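Local coordinates for protein putative branched-chain amino acid ABC transporter (Rhodospirillum rubrum ATCC 11170, PDB 3HUT) that probably serves as the extracellular substrate-binding component of an ABC transporter, capturing branched-chain amino acids for uptake, at residues Thr140-Ile145 / Gly168-Asn173; Asn129-Met134 / Gln157-Ala162; Pro12-Asn17 / Asp52-Ala57. All coordinates share one frame; numbering follows the deposited sequence.

Interaction 1 (Thr140-Ile145 / Gly168-Asn173); sequences TSVAVI and GAVVVN
Ala169 N donates to Thr140 O over 2.7 Å and Val142 N to Ala169 O over 2.9 Å, the first two bonds between parallel strands of a beta-alpha-beta unit whose crossover is helix 150-165. The short strand axes approach to 4.6 Å. Register then slips by one residue: Val142 pairs with Val170 but Ala143 with Val172, leaving Val171 as the extra residue of a beta bulge. The bond there suffers, since Val171 N reaches Val142 O at 3.2 Å with an N-H...O angle of only 128°, and it is weak. Regular pairing resumes beyond it, where Val144 N meets Val172 O at 2.8 Å in a nearly straight bond of 171°. On one face of the sheet Ala143 CB touches Val172 CB at 3.7 Å, and Val172 also packs on Glu189 and Glu193 of helix 184-193. The other face carries the valines that meet the crossover helix. Here Val144 CG2 lies 3.7 Å from Val170 CG1, the two side chains slanting across one another. On the flank of Thr140-Ile145 away from Gly168-Asn173, Thr140 N donates to Gln196 OE1, and Gln196 N in turn donates to Ser141 OG. Asn173 runs alongside Val144, pointing the same way, with CG anti to its backbone N (chi1 -172°); OD1, weakly bonded to Arg160 NH1, rests 3.6 Å from Val144 CB.

Interaction 2 (Asn129-Met134 / Gln157-Ala162); sequences NNAAWM and QAFRKA
The ring of Phe159 presents its edge to Asn130, with CE1 3.8 Å from the Asn130 backbone C, close to the ring plane. Ala131 comes in obliquely, its CA 3.4 Å from the same CE1 and its CB against CD1. Met134, modelled as selenomethionine, is oblique too: its SE lies 3.6 Å from CZ and 4.8 Å from the ring centroid, 72° off the ring normal, a Met-aromatic contact in which the two side chains cross at about a right angle. The ring of Tyr199 stacks with that of Phe159 as well. The ring reaches the facing helix because CG is anti to the backbone N (chi1 170°). A second flat group, the Arg160 guanidinium, has Gln157 N over one face, offset toward the rim, while its NH2 donates to Gln157 OE1 at 2.8 Å, which ties it to a residue one turn back. Small residues complete the interface: Ala131 CB is 3.5 Å from Ala162 CB and 3.6 Å from Phe159 O, consistent with an axis separation of just 8.1 Å at a crossing angle of -38°. An alanine in place of Phe159 would probably open a gap beside Ala131, removing the ring that the selenium of Met134 meets at CZ and leaving Tyr199 without its stacked ring. Helices 126-136 and 150-165 thus lie together on one side of the sheet, where Phe159 and Met134 both rest on Val142 of strand 141-147 and Met134 also touches Ala197 of strand 197-201.

Interaction 3 (Pro12-Asn17 / Asp52-Ala57); sequences PLTGAN and DSRDDA
Thr14 OG1 donates to Asp52 OD2 over 2.7 Å, meeting it on the syn side and only a little out of the carboxylate plane; the two side chains cross at about a right angle. The second oxygen, Asp52 OD1, is gripped twice from opposite faces of its plane. Leu13 N reaches OD1 at 3.0 Å, 61° out of that plane, and Arg54 N closes an Asx turn onto OD1 at 2.9 Å, 42° out of it. Three donors on two oxygens probably fix the rotation of the carboxylate, whose CG, anti to the backbone N (chi1 -177°), is thereby placed close to Leu13 and Thr14. Both segments lie at the C-terminal ends of neighbouring parallel strands, 5-11 and 46-52, in this periplasmic-binding-protein fold, each leading into a helix. Ser53 overlaps the first turn with an ST turn, OG accepting from Asp55 N at 3.2 Å while also bonded to Asp79 OD1. Asp55 OD1 is bonded to Ser81 OG. Around this polar network the packing is modest: Leu13 CB lies 3.8 Å from Asp52 CG, and Pro12 CB sits 3.8 Å from Asp55 N and 4.0 Å from Asp55 CB.

How the interactions relate
From the N terminus, interaction 3 comes first: it closes the excursion through helix 18-37 and strand 46-52 and is complete before either other contact opens. Interaction 2 then opens on helix 126-136, interaction 1 opens on strand 141-147, interaction 2 closes on helix 150-165, and interaction 1 closes on strand 169-176. These two therefore cross along the chain, and their centres are 10 Å apart. They touch directly, Val144 CG2 with Phe159 CE2 at 3.6 Å, joining helix pair to strand pair. Interaction 3 belongs to the other, five-stranded sheet, with nearest atoms about 25 Å from both.

Interaction 1 (Thr140-Ile145 / Gly168-Asn173)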
# COMPACT_ATOMS: atom_id res chain seq x y z
N THR A 140 -21.06 -14.76 -10.45
CA THR A 140 -22.27 -14.23 -9.83
C THR A 140 -22.50 -14.81 -8.44
O THR A 140 -23.37 -14.35 -7.71
CB THR A 140 -23.51 -14.51 -10.70
OG1 THR A 140 -23.57 -15.90 -11.02
CG2 THR A 140 -23.43 -13.70 -11.98
N SER A 141 -21.73 -15.84 -8.08
CA SER A 141 -21.84 -16.44 -6.75
C SER A 141 -20.44 -16.81 -6.29
O SER A 141 -19.69 -17.46 -7.01
CB SER A 141 -22.71 -17.71 -6.79
OG SER A 141 -21.98 -18.80 -7.32
N VAL A 142 -20.09 -16.39 -5.08
CA VAL A 142 -18.76 -16.67 -4.57
C VAL A 142 -18.76 -17.04 -3.09
O VAL A 142 -19.73 -16.81 -2.37
CB VAL A 142 -17.84 -15.43 -4.77
CG1 VAL A 142 -18.34 -14.29 -3.89
CG2 VAL A 142 -16.39 -15.77 -4.45
N ALA A 143 -17.65 -17.64 -2.67
CA ALA A 143 -17.47 -18.01 -1.28
C ALA A 143 -16.40 -17.04 -0.78
O ALA A 143 -15.39 -16.82 -1.45
CB ALA A 143 -16.96 -19.45 -1.18
N VAL A 144 -16.63 -16.44 0.38
CA VAL A 144 -15.66 -15.51 0.92
C VAL A 144 -15.09 -16.09 2.21
O VAL A 144 -15.83 -16.44 3.13
CB VAL A 144 -16.27 -14.14 1.25
CG1 VAL A 144 -15.21 -13.24 1.88
CG2 VAL A 144 -16.84 -13.50 -0.02
N ILE A 145 -13.77 -16.22 2.26
CA ILE A 145 -13.09 -16.73 3.44
C ILE A 145 -12.14 -15.63 3.87
O ILE A 145 -11.27 -15.22 3.10
CB ILE A 145 -12.28 -18.00 3.12
CG1 ILE A 145 -13.18 -19.04 2.46
CG2 ILE A 145 -11.69 -18.57 4.41
CD1 ILE A 145 -12.46 -20.32 2.12
N GLY A 168 -24.09 -9.80 -7.48
CA GLY A 168 -23.54 -11.10 -7.12
C GLY A 168 -24.02 -11.55 -5.76
O GLY A 168 -24.51 -10.75 -4.96
N ALA A 169 -23.90 -12.85 -5.49
CA ALA A 169 -24.32 -13.39 -4.21
C ALA A 169 -23.16 -14.06 -3.50
O ALA A 169 -22.32 -14.72 -4.12
CB ALA A 169 -25.46 -14.39 -4.42
N VAL A 170 -23.11 -13.88 -2.18
CA VAL A 170 -22.09 -14.49 -1.35
C VAL A 170 -22.79 -15.66 -0.66
O VAL A 170 -23.41 -15.49 0.39
CB VAL A 170 -21.57 -13.51 -0.28
CG1 VAL A 170 -20.48 -14.17 0.55
CG2 VAL A 170 -21.05 -12.24 -0.94
N VAL A 171 -22.69 -16.84 -1.27
CA VAL A 171 -23.35 -18.03 -0.74
C VAL A 171 -22.64 -18.71 0.43
O VAL A 171 -23.22 -19.55 1.11
CB VAL A 171 -23.58 -19.05 -1.87
CG1 VAL A 171 -24.46 -18.44 -2.94
CG2 VAL A 171 -22.24 -19.48 -2.47
N VAL A 172 -21.38 -18.33 0.64
CA VAL A 172 -20.59 -18.86 1.75
C VAL A 172 -19.74 -17.72 2.27
O VAL A 172 -19.08 -17.02 1.50
CB VAL A 172 -19.65 -20.02 1.30
CG1 VAL A 172 -18.52 -20.21 2.30
CG2 VAL A 172 -20.44 -21.31 1.20
N ASN A 173 -19.78 -17.51 3.58
CA ASN A 173 -19.01 -16.45 4.22
C ASN A 173 -18.45 -16.98 5.53
O ASN A 173 -19.18 -17.16 6.51
CB ASN A 173 -19.89 -15.23 4.48
CG ASN A 173 -19.09 -14.03 4.97
OD1 ASN A 173 -18.15 -13.59 4.30
ND2 ASN A 173 -19.46 -13.50 6.13

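Interaction 2 (Asn129-Met134 / Gln157-Ala162)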
# COMPACT_ATOMS: atom_id res chain seq x y z
N ASN A 129 -12.36 -3.33 -5.59
CA ASN A 129 -11.55 -3.58 -6.78
C ASN A 129 -11.68 -5.04 -7.22
O ASN A 129 -11.90 -5.34 -8.39
CB ASN A 129 -10.08 -3.25 -6.51
CG ASN A 129 -9.18 -3.52 -7.71
OD1 ASN A 129 -8.70 -4.64 -7.90
ND2 ASN A 129 -8.96 -2.50 -8.52
N ASN A 130 -11.54 -5.95 -6.26
CA ASN A 130 -11.62 -7.37 -6.56
C ASN A 130 -13.03 -7.86 -6.82
O ASN A 130 -13.24 -8.81 -7.58
CB ASN A 130 -10.95 -8.17 -5.45
CG ASN A 130 -9.47 -7.88 -5.36
OD1 ASN A 130 -8.86 -7.48 -6.35
ND2 ASN A 130 -8.88 -8.09 -4.19
N ALA A 131 -14.01 -7.22 -6.20
CA ALA A 131 -15.39 -7.63 -6.45
C ALA A 131 -15.71 -7.28 -7.91
O ALA A 131 -16.28 -8.10 -8.64
CB ALA A 131 -16.34 -6.91 -5.51
N ALA A 132 -15.32 -6.09 -8.33
CA ALA A 132 -15.56 -5.65 -9.71
C ALA A 132 -14.84 -6.57 -10.70
O ALA A 132 -15.35 -6.88 -11.77
CB ALA A 132 -15.10 -4.20 -9.90
N TRP A 133 -13.64 -7.00 -10.32
CA TRP A 133 -12.83 -7.88 -11.16
C TRP A 133 -13.54 -9.22 -11.36
O TRP A 133 -13.68 -9.71 -12.49
CB TRP A 133 -11.47 -8.09 -10.48
CG TRP A 133 -10.49 -8.98 -11.21
CD1 TRP A 133 -10.62 -9.51 -12.46
CD2 TRP A 133 -9.22 -9.43 -10.72
NE1 TRP A 133 -9.51 -10.27 -12.78
CE2 TRP A 133 -8.64 -10.24 -11.72
CE3 TRP A 133 -8.52 -9.23 -9.52
CZ2 TRP A 133 -7.39 -10.85 -11.56
CZ3 TRP A 133 -7.27 -9.84 -9.36
CH2 TRP A 133 -6.72 -10.63 -10.38
N MSE A 134 -14.02 -9.81 -10.27
CA MSE A 134 -14.71 -11.09 -10.37
C MSE A 134 -16.03 -10.99 -11.14
O MSE A 134 -16.40 -11.90 -11.88
CB MSE A 134 -14.92 -11.67 -8.98
CG MSE A 134 -13.61 -12.11 -8.35
SE MSE A 134 -13.76 -12.85 -6.58
CE MSE A 134 -14.38 -14.62 -7.04
N GLN A 157 -15.61 -7.15 4.11
CA GLN A 157 -16.90 -6.47 4.17
C GLN A 157 -17.07 -5.59 2.93
O GLN A 157 -18.13 -5.57 2.31
CB GLN A 157 -16.99 -5.63 5.45
CG GLN A 157 -18.23 -4.76 5.60
CD GLN A 157 -19.52 -5.55 5.51
OE1 GLN A 157 -19.61 -6.69 5.97
NE2 GLN A 157 -20.55 -4.93 4.93
N ALA A 158 -16.01 -4.86 2.56
CA ALA A 158 -16.06 -3.99 1.39
C ALA A 158 -16.24 -4.83 0.12
O ALA A 158 -16.94 -4.43 -0.81
CB ALA A 158 -14.79 -3.16 1.31
N PHE A 159 -15.59 -6.00 0.09
CA PHE A 159 -15.71 -6.89 -1.06
C PHE A 159 -17.14 -7.40 -1.18
O PHE A 159 -17.74 -7.32 -2.25
CB PHE A 159 -14.77 -8.10 -0.92
CG PHE A 159 -15.01 -9.17 -1.97
CD1 PHE A 159 -14.40 -9.09 -3.22
CD2 PHE A 159 -15.90 -10.22 -1.71
CE1 PHE A 159 -14.67 -10.04 -4.20
CE2 PHE A 159 -16.17 -11.18 -2.69
CZ PHE A 159 -15.56 -11.09 -3.94
N ARG A 160 -17.67 -7.94 -0.09
CA ARG A 160 -19.03 -8.47 -0.12
C ARG A 160 -20.04 -7.40 -0.55
O ARG A 160 -20.88 -7.64 -1.42
CB ARG A 160 -19.42 -9.03 1.25
CG ARG A 160 -18.65 -10.30 1.65
CD ARG A 160 -19.26 -10.95 2.89
NE ARG A 160 -19.21 -10.04 4.03
CZ ARG A 160 -18.26 -10.05 4.96
NH1 ARG A 160 -17.27 -10.94 4.89
NH2 ARG A 160 -18.28 -9.16 5.94
N LYS A 161 -19.93 -6.21 0.03
CA LYS A 161 -20.84 -5.12 -0.30
C LYS A 161 -20.76 -4.77 -1.79
O LYS A 161 -21.78 -4.60 -2.45
CB LYS A 161 -20.52 -3.89 0.54
CG LYS A 161 -21.54 -2.78 0.42
CD LYS A 161 -21.21 -1.61 1.33
CE LYS A 161 -22.28 -0.53 1.24
NZ LYS A 161 -21.99 0.62 2.15
N ALA A 162 -19.54 -4.67 -2.32
CA ALA A 162 -19.35 -4.33 -3.72
C ALA A 162 -19.87 -5.41 -4.66
O ALA A 162 -20.45 -5.12 -5.71
CB ALA A 162 -17.87 -4.09 -4.00

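Interaction 3 (Pro12-Asn17 / Asp52-Ala57)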
# COMPACT_ATOMS: atom_id res chain seq x y z
N PRO A 12 11.33 5.67 11.55
CA PRO A 12 11.99 4.85 12.57
C PRO A 12 13.33 4.25 12.14
O PRO A 12 13.39 3.39 11.27
CB PRO A 12 10.95 3.78 12.88
CG PRO A 12 10.29 3.58 11.55
CD PRO A 12 10.13 4.99 11.02
N LEU A 13 14.41 4.72 12.77
CA LEU A 13 15.76 4.22 12.48
C LEU A 13 16.30 3.44 13.67
O LEU A 13 17.40 2.88 13.62
CB LEU A 13 16.70 5.37 12.13
CG LEU A 13 16.34 6.07 10.81
CD1 LEU A 13 17.30 7.22 10.56
CD2 LEU A 13 16.39 5.05 9.67
N THR A 14 15.53 3.42 14.75
CA THR A 14 15.91 2.67 15.93
C THR A 14 14.62 2.04 16.45
O THR A 14 13.54 2.57 16.22
CB THR A 14 16.58 3.57 17.02
OG1 THR A 14 15.72 4.64 17.39
CG2 THR A 14 17.89 4.14 16.50
N GLY A 15 14.74 0.90 17.11
CA GLY A 15 13.55 0.25 17.62
C GLY A 15 13.15 -0.95 16.79
O GLY A 15 13.80 -1.28 15.80
N ALA A 16 12.05 -1.58 17.18
CA ALA A 16 11.56 -2.78 16.51
C ALA A 16 11.28 -2.58 15.02
O ALA A 16 11.35 -3.54 14.25
CB ALA A 16 10.31 -3.28 17.20
N ASN A 17 10.97 -1.36 14.62
CA ASN A 17 10.64 -1.07 13.23
C ASN A 17 11.71 -0.30 12.45
O ASN A 17 11.41 0.33 11.43
CB ASN A 17 9.31 -0.31 13.18
CG ASN A 17 8.12 -1.20 13.46
OD1 ASN A 17 7.12 -0.78 14.05
ND2 ASN A 17 8.22 -2.45 13.04
N ASP A 52 14.91 10.61 13.50
CA ASP A 52 14.59 9.29 14.02
C ASP A 52 13.42 9.36 15.00
O ASP A 52 13.58 9.80 16.14
CB ASP A 52 15.82 8.69 14.71
CG ASP A 52 15.59 7.27 15.21
OD1 ASP A 52 14.49 6.71 14.98
OD2 ASP A 52 16.51 6.72 15.84
N SER A 53 12.25 8.92 14.56
CA SER A 53 11.06 8.94 15.40
C SER A 53 11.01 7.76 16.37
O SER A 53 10.24 7.77 17.34
CB SER A 53 9.80 8.91 14.54
OG SER A 53 9.63 7.62 13.97
N ARG A 54 11.81 6.73 16.10
CA ARG A 54 11.85 5.52 16.93
C ARG A 54 10.49 4.84 16.99
O ARG A 54 10.26 3.97 17.83
CB ARG A 54 12.31 5.86 18.35
CG ARG A 54 13.64 6.57 18.44
CD ARG A 54 14.33 6.26 19.76
NE ARG A 54 13.48 6.55 20.91
CZ ARG A 54 13.19 7.78 21.33
NH1 ARG A 54 13.68 8.83 20.69
NH2 ARG A 54 12.41 7.95 22.39
N ASP A 55 9.59 5.22 16.08
CA ASP A 55 8.24 4.69 16.06
C ASP A 55 7.62 4.91 17.43
O ASP A 55 6.89 4.07 17.96
CB ASP A 55 8.23 3.19 15.72
CG ASP A 55 6.84 2.68 15.37
OD1 ASP A 55 6.11 3.42 14.68
OD2 ASP A 55 6.47 1.56 15.77
N ASP A 56 7.93 6.07 18.00
CA ASP A 56 7.43 6.46 19.32
C ASP A 56 6.59 7.72 19.20
O ASP A 56 7.06 8.74 18.71
CB ASP A 56 8.62 6.69 20.26
CG ASP A 56 8.20 7.08 21.65
OD1 ASP A 56 7.85 8.26 21.87
OD2 ASP A 56 8.22 6.20 22.54
N ALA A 57 5.34 7.65 19.66
CA ALA A 57 4.43 8.78 19.57
C ALA A 57 4.98 10.06 20.19
O ALA A 57 4.94 11.12 19.56
CB ALA A 57 3.09 8.42 20.22